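Cytochrome P450 reductase (Amycolatopsis methanolica 239, PDB 5OGX) passes electrons from NADH, through bound FAD and a [2Fe-2S] cluster, to the cytochrome P450 GcoA, which O-demethylates guaiacol and other lignin-derived aromatics. Local coordinates at the Fe2/s2 (inorganic) cluster site and the flavin-adenine dinucleotide site. Sequence-based numbering; all coordinates share one arbitrary frame.

An electron-transfer chain within one polypeptide is illustrated by site 1, the [2Fe-2S] centre, and site 2, the flavin pocket, whose C-alpha centres lie about 14 Å apart. Ser36 belongs to both: it comes just before the first cysteine ligand of the cluster, and its carbonyl O lies 3.8 Å from the flavin methyl carbon C7M. The dimethylbenzene end of the isoalloxazine is thus turned toward the cluster, a likely exit for electrons that enter the flavin from NADH and continue through the iron-sulfur centre toward the P450. The deposited assembly is a monomer, so both centres are carried by a single chain.

Site 1: the Fe2/s2 (inorganic) cluster site. Residues 35-38, 40-43, 45, 77. With FES (Fe2/s2 (inorganic) cluster), chain B.
All four cysteine ligands place SG between their own backbone N and carbonyl carbon, the crowded position, with chi1 confined to 68° to 79°, and from there the cysteine sulfurs point inward on the cluster. This is the plant-type ferredoxin fold's [2Fe-2S] site, in which Cys37, Cys42 and Cys45 come from one loop and Cys77 arrives from a distant stretch of chain. Cys37 and Cys42 grip FE1 tip-on, the SG of Cys42 at 2.3 Å from FE1, and the angle between their two sulfurs at the iron is 107°. FE2 is held likewise by Cys45 and Cys77. The two bridging sulfides S1 and S2 complete a near-tetrahedral setting at each iron.

Backbone amides govern the second shell. The SG of Cys37 accepts two N-H groups of the same loop, from Thr41 N at 3.4 Å and from Cys42 N, so two bonds as well as the iron fix this sulfur. At the other iron Cys77 N reaches Cys45 SG at 3.4 Å in a nearly straight bond, which ties the distant ligand segment back to the main loop. Such N-H groups would be expected to draw charge from the thiolates and help to set the reduction potential. The bridging sulfides also sit close to backbone: Gly43 N lies 3.2 Å from S1, and Asn38 N approaches S2 to 3.3 Å. Gly40 brings its CA to 3.4 Å from S1, and both it and Gly43 have positive phi, so the chain curls tightly around this sulfide without any side chain between. Asn38 also has positive phi, which may help to turn its backbone N-H toward S2. Protein hides the whole 219 Å² surface of the cluster, and this enclosure should shield it from solvent while electrons pass.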
loop_
_atom_site.group_PDB
_atom_site.type_symbol
_atom_site.label_atom_id
_atom_site.label_comp_id
_atom_site.label_asym_id
_atom_site.label_seq_id
_atom_site.Cartn_x
_atom_site.Cartn_y
_atom_site.Cartn_z
ATOM N N ASN A 35 3.536 5.231 8.082
ATOM C CA ASN A 35 3.559 5.863 6.806
ATOM C C ASN A 35 2.675 5.105 5.821
ATOM O O ASN A 35 2.673 3.939 5.844
ATOM C CB ASN A 35 4.980 5.974 6.291
ATOM C CG ASN A 35 5.591 4.660 5.949
ATOM O OD1 ASN A 35 5.628 4.280 4.831
ATOM N ND2 ASN A 35 6.111 4.013 6.919
ATOM N N SER A 36 1.933 5.825 4.987
ATOM C CA SER A 36 1.031 5.117 4.082
ATOM C C SER A 36 0.840 5.832 2.751
ATOM O O SER A 36 -0.125 5.509 2.048
ATOM C CB SER A 36 -0.383 4.954 4.685
ATOM O OG SER A 36 -0.487 3.880 5.602
ATOM N N CYS A 37 1.692 6.802 2.391
ATOM C CA CYS A 37 1.562 7.476 1.098
ATOM C C CYS A 37 2.813 8.255 0.706
ATOM O O CYS A 37 3.075 8.436 -0.490
ATOM C CB CYS A 37 0.339 8.409 1.090
ATOM S SG CYS A 37 0.598 10.013 1.914
ATOM N N ASN A 38 3.574 8.745 1.697
ATOM C CA ASN A 38 4.776 9.564 1.465
ATOM C C ASN A 38 4.481 10.768 0.573
ATOM O O ASN A 38 5.361 11.267 -0.130
ATOM C CB ASN A 38 5.925 8.732 0.876
ATOM C CG ASN A 38 7.294 9.375 1.105
ATOM O OD1 ASN A 38 7.502 10.099 2.090
ATOM N ND2 ASN A 38 8.222 9.148 0.173
ATOM N N GLY A 40 1.772 13.260 1.806
ATOM C CA GLY A 40 1.021 14.234 2.574
ATOM C C GLY A 40 -0.484 14.058 2.584
ATOM O O GLY A 40 -1.187 14.937 3.101
ATOM N N THR A 41 -1.007 12.960 2.046
ATOM C CA THR A 41 -2.457 12.816 1.945
ATOM C C THR A 41 -3.058 11.871 2.974
ATOM O O THR A 41 -4.229 12.048 3.334
ATOM C CB THR A 41 -2.868 12.341 0.540
ATOM O OG1 THR A 41 -2.135 11.163 0.189
ATOM C CG2 THR A 41 -2.617 13.434 -0.495
ATOM N N CYS A 42 -2.317 10.875 3.458
ATOM C CA CYS A 42 -2.961 9.885 4.323
ATOM C C CYS A 42 -3.010 10.341 5.776
ATOM O O CYS A 42 -3.884 9.892 6.535
ATOM C CB CYS A 42 -2.256 8.533 4.215
ATOM S SG CYS A 42 -0.693 8.393 5.137
ATOM N N GLY A 43 -2.096 11.217 6.176
ATOM C CA GLY A 43 -2.050 11.740 7.531
ATOM C C GLY A 43 -1.505 10.804 8.594
ATOM O O GLY A 43 -1.417 11.214 9.762
ATOM N N CYS A 45 1.506 9.692 9.143
ATOM C CA CYS A 45 2.847 9.978 9.640
ATOM C C CYS A 45 2.890 11.203 10.549
ATOM O O CYS A 45 3.973 11.731 10.804
ATOM C CB CYS A 45 3.815 10.177 8.482
ATOM S SG CYS A 45 3.506 11.751 7.646
ATOM N N CYS A 77 6.470 12.914 6.442
ATOM C CA CYS A 77 6.849 12.825 5.032
ATOM C C CYS A 77 6.949 14.182 4.355
ATOM O O CYS A 77 7.424 14.252 3.214
ATOM C CB CYS A 77 5.857 11.960 4.244
ATOM S SG CYS A 77 4.231 12.729 4.113
HETATM FE FE1 FES B . 0.961 9.815 4.292
HETATM FE FE2 FES B . 2.809 11.283 5.414
HETATM S S1 FES B . 0.767 11.892 5.026
HETATM S S2 FES B . 2.976 9.157 4.876
#

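Site 2: the flavin-adenine dinucleotide site. Residues 36, 135, 147-150, 164-166, 168, 170-174, 217, 220, 330-334, 336. With FAD (flavin-adenine dinucleotide), chain C.
Recognition of FAD here rests on a division of labour: backbone groups read the polar edge of the flavin, while side chains clamp its faces. On the pyrimidine edge, the N3 donor meets His164 O at 2.7 Å, while amides meet the two carbonyl oxygens, Arg166 N (in a poorly ordered residue) in a nearly straight bond to O2 and Ser150 N at O4. This acceptor-donor-acceptor edge should select the isoalloxazine. Ser150 OG, anti to its carbonyl carbon, adds a longer bond to N5 at 3.3 Å.

Phe332 lies stacked over one face of the isoalloxazine, its plane tilted by 11° from the central ring. Across the tricycle Gln148 lays its CB on the benzene ring, 3.4 Å from the centroid. The Tyr149 ring meets the flavin pyrimidine ring edge-to-face, with planes at 66°. Its phenol tip is hydrogen-bonded to the ribityl O4', and Gln148 O takes the hydrogen of O2' on a lone pair. Tyr135 receives the methyl C7M over its ring face.

Along the pyrophosphate, Arg147 bends at chi2 so that NE forms a salt bridge with O1P at 2.9 Å, an oxygen that also accepts from Ala173 N. Thr174 grips O2P twice, by N and by OG1 at 2.6 Å, while Val168 N donates to OG1 and positions it. Val168 CG1 and Pro334 CG bracket the adenine, and the terminal Ser336 O approaches the ribose O2B to 2.7 Å.

In the ferredoxin-reductase-type FAD domain, strand 146-150 lines one face of the flavin and strand 160-166 its pyrimidine edge, the start of helix 174-178 faces the phosphates, and the C-terminal tail after strand 327-331 closes over the cofactor.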
loop_
_atom_site.group_PDB
_atom_site.type_symbol
_atom_site.label_atom_id
_atom_site.label_comp_id
_atom_site.label_asym_id
_atom_site.label_seq_id
_atom_site.Cartn_x
_atom_site.Cartn_y
_atom_site.Cartn_z
ATOM N N SER A 36 1.933 5.825 4.987
ATOM C CA SER A 36 1.031 5.117 4.082
ATOM C C SER A 36 0.840 5.832 2.751
ATOM O O SER A 36 -0.125 5.509 2.048
ATOM C CB SER A 36 -0.383 4.954 4.685
ATOM O OG SER A 36 -0.487 3.880 5.602
ATOM N N TYR A 135 4.758 -1.170 -0.671
ATOM C CA TYR A 135 4.760 -0.624 -2.017
ATOM C C TYR A 135 6.117 -0.014 -2.330
ATOM O O TYR A 135 6.975 0.136 -1.455
ATOM C CB TYR A 135 3.624 0.407 -2.206
ATOM C CG TYR A 135 3.841 1.777 -1.557
ATOM C CD1 TYR A 135 4.512 2.786 -2.242
ATOM C CD2 TYR A 135 3.328 2.068 -0.295
ATOM C CE1 TYR A 135 4.709 4.044 -1.670
ATOM C CE2 TYR A 135 3.528 3.349 0.291
ATOM C CZ TYR A 135 4.196 4.317 -0.424
ATOM O OH TYR A 135 4.403 5.593 0.125
ATOM N N ARG A 147 5.250 8.287 -8.081
ATOM C CA ARG A 147 4.009 7.533 -7.979
ATOM C C ARG A 147 4.261 6.201 -7.291
ATOM O O ARG A 147 5.321 5.589 -7.458
ATOM C CB ARG A 147 3.366 7.289 -9.354
ATOM C CG ARG A 147 3.060 8.584 -10.121
ATOM C CD ARG A 147 1.911 9.358 -9.497
ATOM N NE ARG A 147 1.471 10.448 -10.372
ATOM C CZ ARG A 147 1.886 11.706 -10.270
ATOM N NH1 ARG A 147 2.769 12.049 -9.330
ATOM N NH2 ARG A 147 1.429 12.624 -11.118
ATOM N N GLN A 148 3.280 5.783 -6.497
ATOM C CA GLN A 148 3.352 4.575 -5.685
ATOM C C GLN A 148 2.704 3.408 -6.414
ATOM O O GLN A 148 1.609 3.556 -6.967
ATOM C CB GLN A 148 2.600 4.800 -4.374
ATOM C CG GLN A 148 2.990 6.078 -3.624
ATOM C CD GLN A 148 2.190 7.342 -4.008
ATOM O OE1 GLN A 148 1.618 7.458 -5.098
ATOM N NE2 GLN A 148 2.167 8.302 -3.091
ATOM N N TYR A 149 3.323 2.229 -6.319
ATOM C CA TYR A 149 2.734 1.002 -6.864
ATOM C C TYR A 149 2.950 -0.118 -5.863
ATOM O O TYR A 149 4.082 -0.379 -5.439
ATOM C CB TYR A 149 3.320 0.656 -8.250
ATOM C CG TYR A 149 2.875 1.721 -9.211
ATOM C CD1 TYR A 149 1.559 1.775 -9.641
ATOM C CD2 TYR A 149 3.720 2.763 -9.555
ATOM C CE1 TYR A 149 1.111 2.810 -10.467
ATOM C CE2 TYR A 149 3.285 3.798 -10.374
ATOM C CZ TYR A 149 1.985 3.824 -10.809
ATOM O OH TYR A 149 1.556 4.865 -11.602
ATOM N N SER A 150 1.852 -0.755 -5.465
ATOM C CA SER A 150 1.900 -1.837 -4.489
ATOM C C SER A 150 2.588 -3.068 -5.061
ATOM O O SER A 150 2.451 -3.386 -6.246
ATOM C CB SER A 150 0.481 -2.232 -4.080
ATOM O OG SER A 150 -0.215 -1.151 -3.508
ATOM N N HIS A 164 0.811 -4.203 -10.508
ATOM C CA HIS A 164 -0.410 -4.195 -11.317
ATOM C C HIS A 164 -0.833 -2.748 -11.495
ATOM O O HIS A 164 -1.191 -2.088 -10.519
ATOM C CB HIS A 164 -1.550 -4.980 -10.651
ATOM C CG HIS A 164 -1.202 -6.395 -10.314
ATOM N ND1 HIS A 164 -2.039 -7.201 -9.574
ATOM C CD2 HIS A 164 -0.116 -7.149 -10.616
ATOM C CE1 HIS A 164 -1.484 -8.393 -9.432
ATOM N NE2 HIS A 164 -0.319 -8.390 -10.057
ATOM N N VAL A 165 -0.808 -2.261 -12.731
ATOM C CA VAL A 165 -0.976 -0.842 -13.019
ATOM C C VAL A 165 -2.269 -0.626 -13.790
ATOM O O VAL A 165 -2.467 -1.219 -14.855
ATOM C CB VAL A 165 0.220 -0.303 -13.818
ATOM C CG1 VAL A 165 0.096 1.212 -13.992
ATOM C CG2 VAL A 165 1.522 -0.669 -13.116
ATOM N N ARG A 166 -3.121 0.255 -13.282
ATOM C CA ARG A 166 -4.337 0.650 -13.984
ATOM C C ARG A 166 -4.101 1.952 -14.745
ATOM O O ARG A 166 -3.576 2.923 -14.181
ATOM C CB ARG A 166 -5.496 0.811 -13.002
ATOM C CG ARG A 166 -6.769 1.305 -13.657
ATOM C CD ARG A 166 -7.699 0.166 -14.031
ATOM N NE ARG A 166 -8.924 0.670 -14.646
ATOM C CZ ARG A 166 -9.932 1.218 -13.974
ATOM N NH1 ARG A 166 -11.003 1.654 -14.625
ATOM N NH2 ARG A 166 -9.874 1.325 -12.652
ATOM N N VAL A 168 -4.796 5.427 -16.107
ATOM C CA VAL A 168 -5.620 6.592 -15.797
ATOM C C VAL A 168 -5.585 7.522 -17.008
ATOM O O VAL A 168 -4.503 7.984 -17.389
ATOM C CB VAL A 168 -5.129 7.309 -14.528
ATOM C CG1 VAL A 168 -5.898 8.597 -14.315
ATOM C CG2 VAL A 168 -5.242 6.376 -13.306
ATOM N N GLY A 170 -5.167 10.449 -19.369
ATOM C CA GLY A 170 -4.445 11.686 -19.163
ATOM C C GLY A 170 -3.412 11.648 -18.062
ATOM O O GLY A 170 -2.867 12.699 -17.719
ATOM N N GLY A 171 -3.131 10.474 -17.494
ATOM C CA GLY A 171 -2.204 10.383 -16.368
ATOM C C GLY A 171 -0.745 10.493 -16.796
ATOM O O GLY A 171 -0.342 10.023 -17.860
ATOM N N VAL A 172 0.048 11.127 -15.938
ATOM C CA VAL A 172 1.461 11.331 -16.235
ATOM C C VAL A 172 2.210 10.001 -16.235
ATOM O O VAL A 172 2.941 9.686 -17.184
ATOM C CB VAL A 172 2.065 12.339 -15.240
ATOM C CG1 VAL A 172 3.597 12.333 -15.298
ATOM C CG2 VAL A 172 1.518 13.731 -15.517
ATOM N N ALA A 173 2.040 9.198 -15.174
ATOM C CA ALA A 173 2.794 7.953 -15.070
ATOM C C ALA A 173 2.179 6.836 -15.899
ATOM O O ALA A 173 2.906 6.016 -16.459
ATOM C CB ALA A 173 2.903 7.495 -13.614
ATOM N N THR A 174 0.850 6.750 -15.959
ATOM C CA THR A 174 0.225 5.589 -16.606
ATOM C C THR A 174 0.030 5.848 -18.097
ATOM O O THR A 174 0.768 5.305 -18.925
ATOM C CB THR A 174 -1.078 5.225 -15.892
ATOM O OG1 THR A 174 -1.960 6.353 -15.877
ATOM C CG2 THR A 174 -0.774 4.809 -14.474
ATOM N N THR A 217 -6.976 -2.218 -9.487
ATOM C CA THR A 217 -5.653 -2.749 -9.177
ATOM C C THR A 217 -5.320 -2.675 -7.687
ATOM O O THR A 217 -4.214 -3.069 -7.306
ATOM C CB THR A 217 -4.580 -2.023 -9.984
ATOM O OG1 THR A 217 -4.830 -0.616 -9.910
ATOM C CG2 THR A 217 -4.612 -2.480 -11.459
ATOM N N ALA A 220 -3.650 -5.697 -6.055
ATOM C CA ALA A 220 -2.244 -6.097 -6.068
ATOM C C ALA A 220 -1.683 -6.456 -4.690
ATOM O O ALA A 220 -1.173 -7.571 -4.525
ATOM C CB ALA A 220 -1.384 -5.008 -6.724
ATOM N N GLU A 330 -5.432 0.650 2.686
ATOM C CA GLU A 330 -4.427 1.243 1.802
ATOM C C GLU A 330 -5.165 2.049 0.737
ATOM O O GLU A 330 -5.851 1.485 -0.122
ATOM C CB GLU A 330 -3.528 0.180 1.153
ATOM C CG GLU A 330 -2.389 0.782 0.329
ATOM C CD GLU A 330 -1.185 1.111 1.206
ATOM O OE1 GLU A 330 -1.356 1.865 2.187
ATOM O OE2 GLU A 330 -0.082 0.600 0.931
ATOM N N LYS A 331 -5.046 3.372 0.774
ATOM C CA LYS A 331 -5.769 4.196 -0.194
ATOM C C LYS A 331 -4.862 4.624 -1.339
ATOM O O LYS A 331 -3.785 5.190 -1.106
ATOM C CB LYS A 331 -6.369 5.426 0.485
ATOM C CG LYS A 331 -7.134 5.089 1.748
ATOM C CD LYS A 331 -7.516 6.366 2.465
ATOM C CE LYS A 331 -8.748 6.184 3.294
ATOM N NZ LYS A 331 -8.752 7.154 4.425
ATOM N N PHE A 332 -5.308 4.358 -2.573
ATOM C CA PHE A 332 -4.603 4.768 -3.792
ATOM C C PHE A 332 -4.958 6.230 -4.095
ATOM O O PHE A 332 -5.590 6.565 -5.099
ATOM C CB PHE A 332 -4.974 3.865 -4.971
ATOM C CG PHE A 332 -4.389 2.461 -4.909
ATOM C CD1 PHE A 332 -3.625 2.054 -3.842
ATOM C CD2 PHE A 332 -4.613 1.565 -5.955
ATOM C CE1 PHE A 332 -3.072 0.772 -3.790
ATOM C CE2 PHE A 332 -4.073 0.285 -5.925
ATOM C CZ PHE A 332 -3.305 -0.113 -4.839
ATOM N N THR A 333 -4.529 7.117 -3.209
ATOM C CA THR A 333 -4.892 8.520 -3.348
ATOM C C THR A 333 -4.122 9.172 -4.493
ATOM O O THR A 333 -2.894 9.080 -4.535
ATOM C CB THR A 333 -4.614 9.266 -2.051
ATOM O OG1 THR A 333 -5.375 8.669 -0.990
ATOM C CG2 THR A 333 -5.018 10.716 -2.195
ATOM N N PRO A 334 -4.799 9.839 -5.423
ATOM C CA PRO A 334 -4.089 10.523 -6.508
ATOM C C PRO A 334 -3.038 11.491 -5.977
ATOM O O PRO A 334 -3.201 12.105 -4.917
ATOM C CB PRO A 334 -5.210 11.262 -7.250
ATOM C CG PRO A 334 -6.403 10.363 -7.041
ATOM C CD PRO A 334 -6.262 9.875 -5.616
ATOM N N SER A 336 -1.963 14.049 -7.869
ATOM C CA SER A 336 -2.139 15.320 -8.563
ATOM C C SER A 336 -3.620 15.577 -8.804
ATOM O O SER A 336 -4.461 14.735 -8.471
ATOM C CB SER A 336 -1.375 15.329 -9.889
ATOM O OG SER A 336 -1.983 14.466 -10.836
ATOM O OXT SER A 336 -4.005 16.622 -9.334
HETATM P PA FAD C . -2.006 11.617 -12.652
HETATM O O1A FAD C . -1.257 12.377 -13.719
HETATM O O2A FAD C . -1.492 11.852 -11.252
HETATM O O5B FAD C . -3.610 12.003 -12.676
HETATM C C5B FAD C . -4.199 12.424 -13.885
HETATM C C4B FAD C . -5.605 12.997 -13.541
HETATM O O4B FAD C . -6.409 12.019 -13.220
HETATM C C3B FAD C . -5.524 13.894 -12.295
HETATM O O3B FAD C . -6.395 14.925 -12.435
HETATM C C2B FAD C . -5.920 12.955 -11.131
HETATM O O2B FAD C . -6.444 13.720 -9.959
HETATM C C1B FAD C . -6.808 12.155 -11.660
HETATM N N9A FAD C . -6.703 10.813 -11.150
HETATM C C8A FAD C . -5.645 10.275 -10.528
HETATM N N7A FAD C . -5.942 9.000 -10.242
HETATM C C5A FAD C . -7.182 8.755 -10.704
HETATM C C6A FAD C . -7.955 7.619 -10.673
HETATM N N6A FAD C . -7.858 6.255 -10.188
HETATM N N1A FAD C . -9.168 7.627 -11.210
HETATM C C2A FAD C . -9.649 8.757 -11.786
HETATM N N3A FAD C . -8.891 9.883 -11.822
HETATM C C4A FAD C . -7.652 9.868 -11.273
HETATM N N1 FAD C . -2.115 2.548 -8.825
HETATM C C2 FAD C . -2.105 1.282 -9.547
HETATM O O2 FAD C . -2.510 1.226 -10.660
HETATM N N3 FAD C . -1.565 0.083 -8.889
HETATM C C4 FAD C . -1.065 0.088 -7.550
HETATM O O4 FAD C . -0.652 -0.904 -7.047
HETATM C C4X FAD C . -1.111 1.394 -6.824
HETATM N N5 FAD C . -0.594 1.445 -5.491
HETATM C C5X FAD C . -0.659 2.726 -4.792
HETATM C C6 FAD C . -0.213 2.763 -3.468
HETATM C C7 FAD C . -0.279 3.996 -2.814
HETATM C C7M FAD C . 0.265 3.859 -1.393
HETATM C C8 FAD C . -0.767 5.134 -3.452
HETATM C C8M FAD C . -0.789 6.436 -2.661
HETATM C C9 FAD C . -1.221 5.089 -4.767
HETATM C C9A FAD C . -1.169 3.874 -5.421
HETATM N N10 FAD C . -1.650 3.838 -6.813
HETATM C C10 FAD C . -1.624 2.579 -7.478
HETATM C "C1'" FAD C . -2.109 5.057 -7.502
HETATM C "C2'" FAD C . -0.825 5.458 -8.346
HETATM O "O2'" FAD C . 0.307 5.792 -7.554
HETATM C "C3'" FAD C . -1.043 6.648 -9.307
HETATM O "O3'" FAD C . -1.673 7.672 -8.592
HETATM C "C4'" FAD C . -1.920 6.249 -10.509
HETATM O "O4'" FAD C . -1.267 5.270 -11.273
HETATM C "C5'" FAD C . -2.215 7.467 -11.410
HETATM O "O5'" FAD C . -1.012 8.173 -11.646
HETATM P P FAD C . -0.834 9.004 -13.050
HETATM O O1P FAD C . 0.467 9.755 -12.969
HETATM O O2P FAD C . -1.012 8.098 -14.245
HETATM O O3P FAD C . -2.101 10.042 -13.064
HETATM O O HOH W 1 -3.196 3.485 -11.713
HETATM O O HOH W 2 1.112 -2.613 -8.334
HETATM O O HOH W 3 -0.792 8.444 -6.263
#